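Local coordinates for FBP protein (Leishmania major, PDB 5OEY) that probably hydrolyses fructose 1,6-bisphosphate to fructose 6-phosphate and phosphate with the help of divalent metal ions, working as a homotetramer, at residues Cys92-Glu97 with Ile115-Leu120; Pro119-Ser124 with Ile249-Gly254. All coordinates share one frame; numbering follows the deposited sequence.

How the interactions relate
Following the chain from the N terminus, strand 91-96 comes first and ends at the metal site. Interaction 1 closes a short loop: the chain leaves 92-97 and, 17 residues later, returns as 115-120 to lie parallel beside it in the N-terminal sheet. Interaction 2 starts on the end of that same segment, with P119 and L120 in common, and closes a far longer loop, to 249-254 at the start of helix 252-262. The two loops therefore neither nest nor cross but follow one another, overlapping by two residues. Interaction 1 joins neighbouring strands of one domain, interaction 2 joins the N-terminal and C-terminal domains, and both reach the same two manganese ions.

Interaction 1 of 2, residues Cys92-Glu97 with Ile115-Leu120. With MN (manganese (II) ion), chain N; K (potassium ion), chain P; MN (manganese (II) ion), chain O.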
ATOM      1  N   CYS C  92     -30.098  -5.206 -12.359  1.00 28.14           N
ATOM      2  CA  CYS C  92     -31.034  -6.330 -12.583  1.00 28.52           C
ATOM      3  C   CYS C  92     -30.417  -7.447 -13.387  1.00 27.90           C
ATOM      4  O   CYS C  92     -30.682  -8.632 -13.125  1.00 27.90           O
ATOM      5  CB  CYS C  92     -32.346  -5.884 -13.248  1.00 29.63           C
ATOM      6  SG  CYS C  92     -32.189  -4.830 -14.712  1.00 30.34           S
ATOM      7  N   VAL C  93     -29.602  -7.072 -14.363  1.00 28.22           N
ATOM      8  CA  VAL C  93     -28.967  -8.028 -15.264  1.00 28.78           C
ATOM      9  C   VAL C  93     -27.498  -7.696 -15.402  1.00 27.50           C
ATOM     10  O   VAL C  93     -27.124  -6.531 -15.532  1.00 26.42           O
ATOM     11  CB  VAL C  93     -29.611  -7.986 -16.671  1.00 30.71           C
ATOM     12  CG1 VAL C  93     -28.881  -8.901 -17.662  1.00 33.23           C
ATOM     13  CG2 VAL C  93     -31.077  -8.383 -16.590  1.00 31.34           C
ATOM     14  N   LEU C  94     -26.670  -8.726 -15.414  1.00 27.20           N
ATOM     15  CA  LEU C  94     -25.283  -8.531 -15.791  1.00 29.44           C
ATOM     16  C   LEU C  94     -24.832  -9.538 -16.851  1.00 30.35           C
ATOM     17  O   LEU C  94     -25.287 -10.679 -16.890  1.00 33.08           O
ATOM     18  CB  LEU C  94     -24.337  -8.395 -14.586  1.00 30.57           C
ATOM     19  CG  LEU C  94     -24.063  -9.510 -13.578  1.00 32.32           C
ATOM     20  CD1 LEU C  94     -23.124 -10.509 -14.229  1.00 32.55           C
ATOM     21  CD2 LEU C  94     -23.413  -8.904 -12.351  1.00 32.58           C
ATOM     22  N   GLY C  95     -23.998  -9.066 -17.772  1.00 29.53           N
ATOM     23  CA  GLY C  95     -23.473  -9.900 -18.824  1.00 29.49           C
ATOM     24  C   GLY C  95     -21.983  -9.722 -18.877  1.00 29.23           C
ATOM     25  O   GLY C  95     -21.503  -8.623 -19.038  1.00 29.00           O
ATOM     26  N   SER C  96     -21.252 -10.809 -18.716  1.00 29.99           N
ATOM     27  CA  SER C  96     -19.800 -10.771 -18.763  1.00 30.72           C
ATOM     28  C   SER C  96     -19.292 -11.466 -20.004  1.00 31.90           C
ATOM     29  O   SER C  96     -19.890 -12.441 -20.455  1.00 36.80           O
ATOM     30  CB  SER C  96     -19.223 -11.487 -17.547  1.00 30.06           C
ATOM     31  OG  SER C  96     -17.817 -11.617 -17.650  1.00 28.12           O
ATOM     32  N   GLU C  97     -18.160 -10.999 -20.519  1.00 32.38           N
ATOM     33  CA  GLU C  97     -17.391 -11.728 -21.533  1.00 32.79           C
ATOM     34  C   GLU C  97     -17.076 -13.152 -21.142  1.00 33.53           C
ATOM     35  O   GLU C  97     -17.078 -14.035 -21.988  1.00 36.43           O
ATOM     36  CB  GLU C  97     -16.069 -11.026 -21.814  1.00 34.09           C
ATOM     37  CG  GLU C  97     -15.269 -11.720 -22.929  1.00 34.15           C
ATOM     38  CD  GLU C  97     -13.745 -11.715 -22.775  1.00 34.56           C
ATOM     39  OE1 GLU C  97     -13.167 -10.664 -22.479  1.00 34.10           O
ATOM     40  OE2 GLU C  97     -13.066 -12.768 -22.976  1.00 34.72           O
ATOM     41  N   ILE C 115     -25.836  -4.199 -16.972  1.00 31.97           N
ATOM     42  CA  ILE C 115     -24.447  -3.866 -17.163  1.00 30.32           C
ATOM     43  C   ILE C 115     -23.749  -5.010 -17.899  1.00 26.68           C
ATOM     44  O   ILE C 115     -23.937  -6.178 -17.578  1.00 24.95           O
ATOM     45  CB  ILE C 115     -23.762  -3.408 -15.839  1.00 32.57           C
ATOM     46  CG1 ILE C 115     -22.340  -2.929 -16.110  1.00 34.04           C
ATOM     47  CG2 ILE C 115     -23.761  -4.523 -14.810  1.00 33.38           C
ATOM     48  CD1 ILE C 115     -21.678  -2.308 -14.918  1.00 36.15           C
ATOM     49  N   PHE C 116     -22.974  -4.648 -18.919  1.00 24.23           N
ATOM     50  CA  PHE C 116     -22.230  -5.606 -19.726  1.00 23.31           C
ATOM     51  C   PHE C 116     -20.787  -5.240 -19.596  1.00 22.01           C
ATOM     52  O   PHE C 116     -20.453  -4.076 -19.756  1.00 22.27           O
ATOM     53  CB  PHE C 116     -22.712  -5.561 -21.173  1.00 23.33           C
ATOM     54  CG  PHE C 116     -24.139  -5.958 -21.308  1.00 24.99           C
ATOM     55  CD1 PHE C 116     -25.158  -5.015 -21.149  1.00 25.00           C
ATOM     56  CD2 PHE C 116     -24.482  -7.292 -21.458  1.00 26.28           C
ATOM     57  CE1 PHE C 116     -26.486  -5.379 -21.174  1.00 25.51           C
ATOM     58  CE2 PHE C 116     -25.821  -7.667 -21.505  1.00 27.71           C
ATOM     59  CZ  PHE C 116     -26.823  -6.706 -21.359  1.00 27.40           C
ATOM     60  N   PHE C 117     -19.944  -6.193 -19.235  1.00 20.54           N
ATOM     61  CA  PHE C 117     -18.569  -5.856 -18.959  1.00 20.83           C
ATOM     62  C   PHE C 117     -17.552  -6.882 -19.430  1.00 20.91           C
ATOM     63  O   PHE C 117     -17.822  -8.080 -19.484  1.00 20.53           O
ATOM     64  CB  PHE C 117     -18.381  -5.574 -17.451  1.00 21.40           C
ATOM     65  CG  PHE C 117     -18.720  -6.731 -16.557  1.00 20.71           C
ATOM     66  CD1 PHE C 117     -20.004  -6.896 -16.082  1.00 20.29           C
ATOM     67  CD2 PHE C 117     -17.741  -7.652 -16.192  1.00 20.40           C
ATOM     68  CE1 PHE C 117     -20.308  -7.975 -15.268  1.00 20.95           C
ATOM     69  CE2 PHE C 117     -18.042  -8.727 -15.383  1.00 20.09           C
ATOM     70  CZ  PHE C 117     -19.326  -8.889 -14.917  1.00 20.53           C
ATOM     71  N   ASP C 118     -16.372  -6.376 -19.766  1.00 21.27           N
ATOM     72  CA  ASP C 118     -15.187  -7.194 -19.996  1.00 21.90           C
ATOM     73  C   ASP C 118     -14.340  -7.002 -18.750  1.00 21.32           C
ATOM     74  O   ASP C 118     -13.710  -5.969 -18.591  1.00 21.31           O
ATOM     75  CB  ASP C 118     -14.421  -6.709 -21.236  1.00 22.24           C
ATOM     76  CG  ASP C 118     -13.185  -7.528 -21.530  1.00 21.85           C
ATOM     77  OD1 ASP C 118     -12.919  -8.544 -20.865  1.00 24.02           O
ATOM     78  OD2 ASP C 118     -12.495  -7.199 -22.470  1.00 20.59           O
ATOM     79  N   PRO C 119     -14.334  -7.979 -17.857  1.00 21.88           N
ATOM     80  CA  PRO C 119     -13.700  -7.746 -16.569  1.00 23.33           C
ATOM     81  C   PRO C 119     -12.180  -7.645 -16.633  1.00 21.98           C
ATOM     82  O   PRO C 119     -11.586  -6.990 -15.771  1.00 21.68           O
ATOM     83  CB  PRO C 119     -14.124  -8.971 -15.760  1.00 24.57           C
ATOM     84  CG  PRO C 119     -14.233 -10.043 -16.783  1.00 24.01           C
ATOM     85  CD  PRO C 119     -14.849  -9.352 -17.961  1.00 23.11           C
ATOM     86  N   LEU C 120     -11.577  -8.256 -17.645  1.00 21.52           N
ATOM     87  CA  LEU C 120     -10.154  -8.058 -17.914  1.00 23.23           C
ATOM     88  C   LEU C 120      -9.811  -8.140 -19.393  1.00 24.63           C
ATOM     89  O   LEU C 120      -9.851  -9.203 -19.991  1.00 25.86           O
ATOM     90  CB  LEU C 120      -9.308  -9.056 -17.145  1.00 23.79           C
ATOM     91  CG  LEU C 120      -7.800  -8.839 -17.172  1.00 23.83           C
ATOM     92  CD1 LEU C 120      -7.417  -7.505 -16.560  1.00 23.25           C
ATOM     93  CD2 LEU C 120      -7.157  -9.919 -16.356  1.00 25.39           C
TER
HETATM   94 MN    MN N 702     -11.438  -9.821 -21.521  1.00 31.35          MN
HETATM   95  K     K P 704     -10.497 -12.912 -23.219  1.00 25.92           K
HETATM   96 MN    MN O 703     -11.264  -7.489 -24.192  1.00 20.99          MN
HETATM   97  O   HOH W   1     -11.650 -11.026 -20.152  1.00 33.86           O
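Four backbone hydrogen bonds pair V93-E97 with I115-F117. I115 N donates to V93 O, G95 N to I115 O (2.9 Å), F117 N to G95 O and E97 N to F117 O (3.1 Å).

Apolar packing follows the two faces of the sheet. On the face of L94, S96, I115 and F117, the F117 ring, with CG set between the backbone N and the carbonyl carbon (chi1 60°), turns back over the neighbouring strand, where S96 CA sits above its centre. L94 CD1 meets F117 CE1 at the ring edge (3.9 Å). On the F116 face, G95 leaves room for that ring, whose CD2 lies 3.8 Å from G95 CA.

These are adjacent parallel strands of the mixed N-terminal sheet of class 1 FBPases, and the metal site lies at their C-terminal ends.

There the carboxylates of E97 and D118 run side by side, their planes 65° apart. E97 OE1 and D118 OD1, 2.7 Å apart, share one manganese ion, which L120 O also binds at 2.3 Å. E97 OE2 binds potassium, while D118 OD2 reaches the second manganese, shared with E284 and D121.

Interaction 2 of 2, residues Pro119-Ser124 with Ile249-Gly254; sequences PLDGSS and IGSMVG. With MN (manganese (II) ion), chain N; MN (manganese (II) ion), chain O; PO4 (phosphate ion), chain M.
The backbones come closest where G122 faces S251, their CA atoms 4.8 Å apart, as the turn after strand 113-121 passes the first residues of helix 252-262. D121 carries the contact. Its CG stands anti to the backbone N (chi1 173°), and the carboxylate extends to the helix start, where OD2 accepts a hydrogen bond from V253 N (3.1 Å, 161° at the hydrogen). The donor approaches on the syn side, 32° out of the carboxylate plane. M252 N lies 3.3 Å from the same oxygen. V253 CG2 lies beside D121 OD2 (3.4 Å), and M252 CB lies near both carboxylate oxygens. Beside them S251 OG rests against G122 CA (3.6 Å), while its hydrogen bond goes to S131 O.

The other oxygen, D121 OD1, binds the manganese ion held by D118 OD2, at 2.2 Å, and accepts a hydrogen bond from a water that in turn takes one from M252 N. That ion also holds phosphate O2. The amides of G122 and S123 reach the phosphate through weak hydrogen bonds.

D121, G122 and M252 also belong to the fructose 6-phosphate site, so this junction between the N-terminal and C-terminal domains forms part of the active site. One carboxylate thus has its two oxygens divided between metal and helix: the bond from V253 N ties OD2 to the helix start and probably helps to fix the orientation in which OD1 meets the manganese.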
ATOM      1  N   PRO C 119     -14.334  -7.979 -17.857  1.00 21.88           N
ATOM      2  CA  PRO C 119     -13.700  -7.746 -16.569  1.00 23.33           C
ATOM      3  C   PRO C 119     -12.180  -7.645 -16.633  1.00 21.98           C
ATOM      4  O   PRO C 119     -11.586  -6.990 -15.771  1.00 21.68           O
ATOM      5  CB  PRO C 119     -14.124  -8.971 -15.760  1.00 24.57           C
ATOM      6  CG  PRO C 119     -14.233 -10.043 -16.783  1.00 24.01           C
ATOM      7  CD  PRO C 119     -14.849  -9.352 -17.961  1.00 23.11           C
ATOM      8  N   LEU C 120     -11.577  -8.256 -17.645  1.00 21.52           N
ATOM      9  CA  LEU C 120     -10.154  -8.058 -17.914  1.00 23.23           C
ATOM     10  C   LEU C 120      -9.811  -8.140 -19.393  1.00 24.63           C
ATOM     11  O   LEU C 120      -9.851  -9.203 -19.991  1.00 25.86           O
ATOM     12  CB  LEU C 120      -9.308  -9.056 -17.145  1.00 23.79           C
ATOM     13  CG  LEU C 120      -7.800  -8.839 -17.172  1.00 23.83           C
ATOM     14  CD1 LEU C 120      -7.417  -7.505 -16.560  1.00 23.25           C
ATOM     15  CD2 LEU C 120      -7.157  -9.919 -16.356  1.00 25.39           C
ATOM     16  N   ASP C 121      -9.462  -6.989 -19.949  1.00 26.58           N
ATOM     17  CA  ASP C 121      -9.141  -6.837 -21.346  1.00 29.09           C
ATOM     18  C   ASP C 121      -7.633  -6.848 -21.550  1.00 29.96           C
ATOM     19  O   ASP C 121      -6.912  -6.155 -20.875  1.00 28.17           O
ATOM     20  CB  ASP C 121      -9.722  -5.531 -21.876  1.00 29.32           C
ATOM     21  CG  ASP C 121      -9.278  -5.233 -23.293  1.00 30.26           C
ATOM     22  OD1 ASP C 121      -9.756  -5.920 -24.225  1.00 27.04           O
ATOM     23  OD2 ASP C 121      -8.423  -4.318 -23.427  1.00 35.03           O
ATOM     24  N   GLY C 122      -7.192  -7.671 -22.491  1.00 33.06           N
ATOM     25  CA  GLY C 122      -5.792  -7.845 -22.826  1.00 36.19           C
ATOM     26  C   GLY C 122      -5.102  -8.941 -22.047  1.00 37.05           C
ATOM     27  O   GLY C 122      -3.904  -8.891 -21.900  1.00 36.12           O
ATOM     28  N   SER C 123      -5.850  -9.931 -21.561  1.00 39.40           N
ATOM     29  CA  SER C 123      -5.320 -10.875 -20.569  1.00 44.10           C
ATOM     30  C   SER C 123      -4.079 -11.644 -21.031  1.00 45.08           C
ATOM     31  O   SER C 123      -3.339 -12.141 -20.189  1.00 52.05           O
ATOM     32  CB  SER C 123      -6.408 -11.844 -20.050  1.00 46.73           C
ATOM     33  OG  SER C 123      -7.653 -11.700 -20.750  1.00 48.91           O
ATOM     34  N   SER C 124      -3.834 -11.695 -22.334  1.00 41.91           N
ATOM     35  CA  SER C 124      -2.577 -12.202 -22.911  1.00 42.42           C
ATOM     36  C   SER C 124      -1.406 -11.173 -22.963  1.00 39.98           C
ATOM     37  O   SER C 124      -0.402 -11.365 -23.660  1.00 37.45           O
ATOM     38  CB  SER C 124      -2.866 -12.658 -24.338  1.00 43.30           C
ATOM     39  OG  SER C 124      -3.254 -11.522 -25.085  1.00 42.76           O
ATOM     40  N   ILE C 249       0.003  -1.340 -28.694  1.00 16.40           N
ATOM     41  CA  ILE C 249       0.276  -2.007 -27.439  1.00 18.01           C
ATOM     42  C   ILE C 249      -0.293  -3.418 -27.459  1.00 19.03           C
ATOM     43  O   ILE C 249       0.307  -4.348 -26.897  1.00 19.17           O
ATOM     44  CB  ILE C 249      -0.360  -1.250 -26.244  1.00 19.11           C
ATOM     45  CG1 ILE C 249       0.258   0.141 -26.077  1.00 20.19           C
ATOM     46  CG2 ILE C 249      -0.165  -1.981 -24.923  1.00 18.95           C
ATOM     47  CD1 ILE C 249      -0.695   1.128 -25.435  1.00 20.55           C
ATOM     48  N   GLY C 250      -1.437  -3.585 -28.107  1.00 20.02           N
ATOM     49  CA  GLY C 250      -2.113  -4.880 -28.139  1.00 21.33           C
ATOM     50  C   GLY C 250      -3.080  -5.068 -26.988  1.00 21.73           C
ATOM     51  O   GLY C 250      -3.551  -6.163 -26.742  1.00 20.99           O
ATOM     52  N   SER C 251      -3.403  -3.981 -26.308  1.00 23.20           N
ATOM     53  CA  SER C 251      -4.448  -3.992 -25.302  1.00 23.31           C
ATOM     54  C   SER C 251      -5.421  -2.946 -25.761  1.00 22.05           C
ATOM     55  O   SER C 251      -5.041  -1.803 -25.956  1.00 21.69           O
ATOM     56  CB  SER C 251      -3.839  -3.637 -23.949  1.00 24.48           C
ATOM     57  OG  SER C 251      -4.133  -4.601 -22.934  1.00 25.55           O
ATOM     58  N   MET C 252      -6.647  -3.341 -26.036  1.00 22.62           N
ATOM     59  CA  MET C 252      -7.642  -2.404 -26.591  1.00 23.04           C
ATOM     60  C   MET C 252      -7.814  -1.177 -25.699  1.00 20.59           C
ATOM     61  O   MET C 252      -7.852  -0.078 -26.175  1.00 19.93           O
ATOM     62  CB  MET C 252      -8.981  -3.087 -26.757  1.00 25.05           C
ATOM     63  CG  MET C 252      -9.981  -2.251 -27.495  1.00 27.93           C
ATOM     64  SD  MET C 252     -11.649  -2.703 -27.042  1.00 37.05           S
ATOM     65  CE  MET C 252     -12.559  -1.526 -28.046  1.00 36.60           C
ATOM     66  N   VAL C 253      -7.861  -1.382 -24.396  1.00 18.99           N
ATOM     67  CA  VAL C 253      -7.981  -0.281 -23.463  1.00 17.63           C
ATOM     68  C   VAL C 253      -6.718   0.611 -23.496  1.00 16.68           C
ATOM     69  O   VAL C 253      -6.835   1.806 -23.608  1.00 16.81           O
ATOM     70  CB  VAL C 253      -8.280  -0.789 -22.026  1.00 17.89           C
ATOM     71  CG1 VAL C 253      -8.214   0.350 -21.032  1.00 17.63           C
ATOM     72  CG2 VAL C 253      -9.654  -1.461 -21.946  1.00 17.93           C
ATOM     73  N   GLY C 254      -5.533   0.033 -23.406  1.00 15.96           N
ATOM     74  CA  GLY C 254      -4.315   0.805 -23.469  1.00 15.87           C
ATOM     75  C   GLY C 254      -4.247   1.673 -24.712  1.00 16.44           C
ATOM     76  O   GLY C 254      -3.927   2.874 -24.630  1.00 16.19           O
TER
HETATM   77 MN    MN N 702     -11.438  -9.821 -21.521  1.00 31.35          MN
HETATM   78 MN    MN O 703     -11.264  -7.489 -24.192  1.00 20.99          MN
HETATM   79  P   PO4 M 701      -9.647 -10.060 -24.035  1.00 38.35           P
HETATM   80  O1  PO4 M 701     -10.569 -11.018 -24.764  1.00 41.63           O
HETATM   81  O2  PO4 M 701      -9.495  -8.746 -24.721  1.00 35.23           O
HETATM   82  O3  PO4 M 701      -8.280 -10.680 -23.849  1.00 39.41           O
HETATM   83  O4  PO4 M 701     -10.311  -9.814 -22.703  1.00 41.45           O
HETATM   84  O   HOH W   2      -7.241  -6.469 -25.755  1.00 14.29           O
HETATM   85  O   HOH W   1     -11.650 -11.026 -20.152  1.00 33.86           O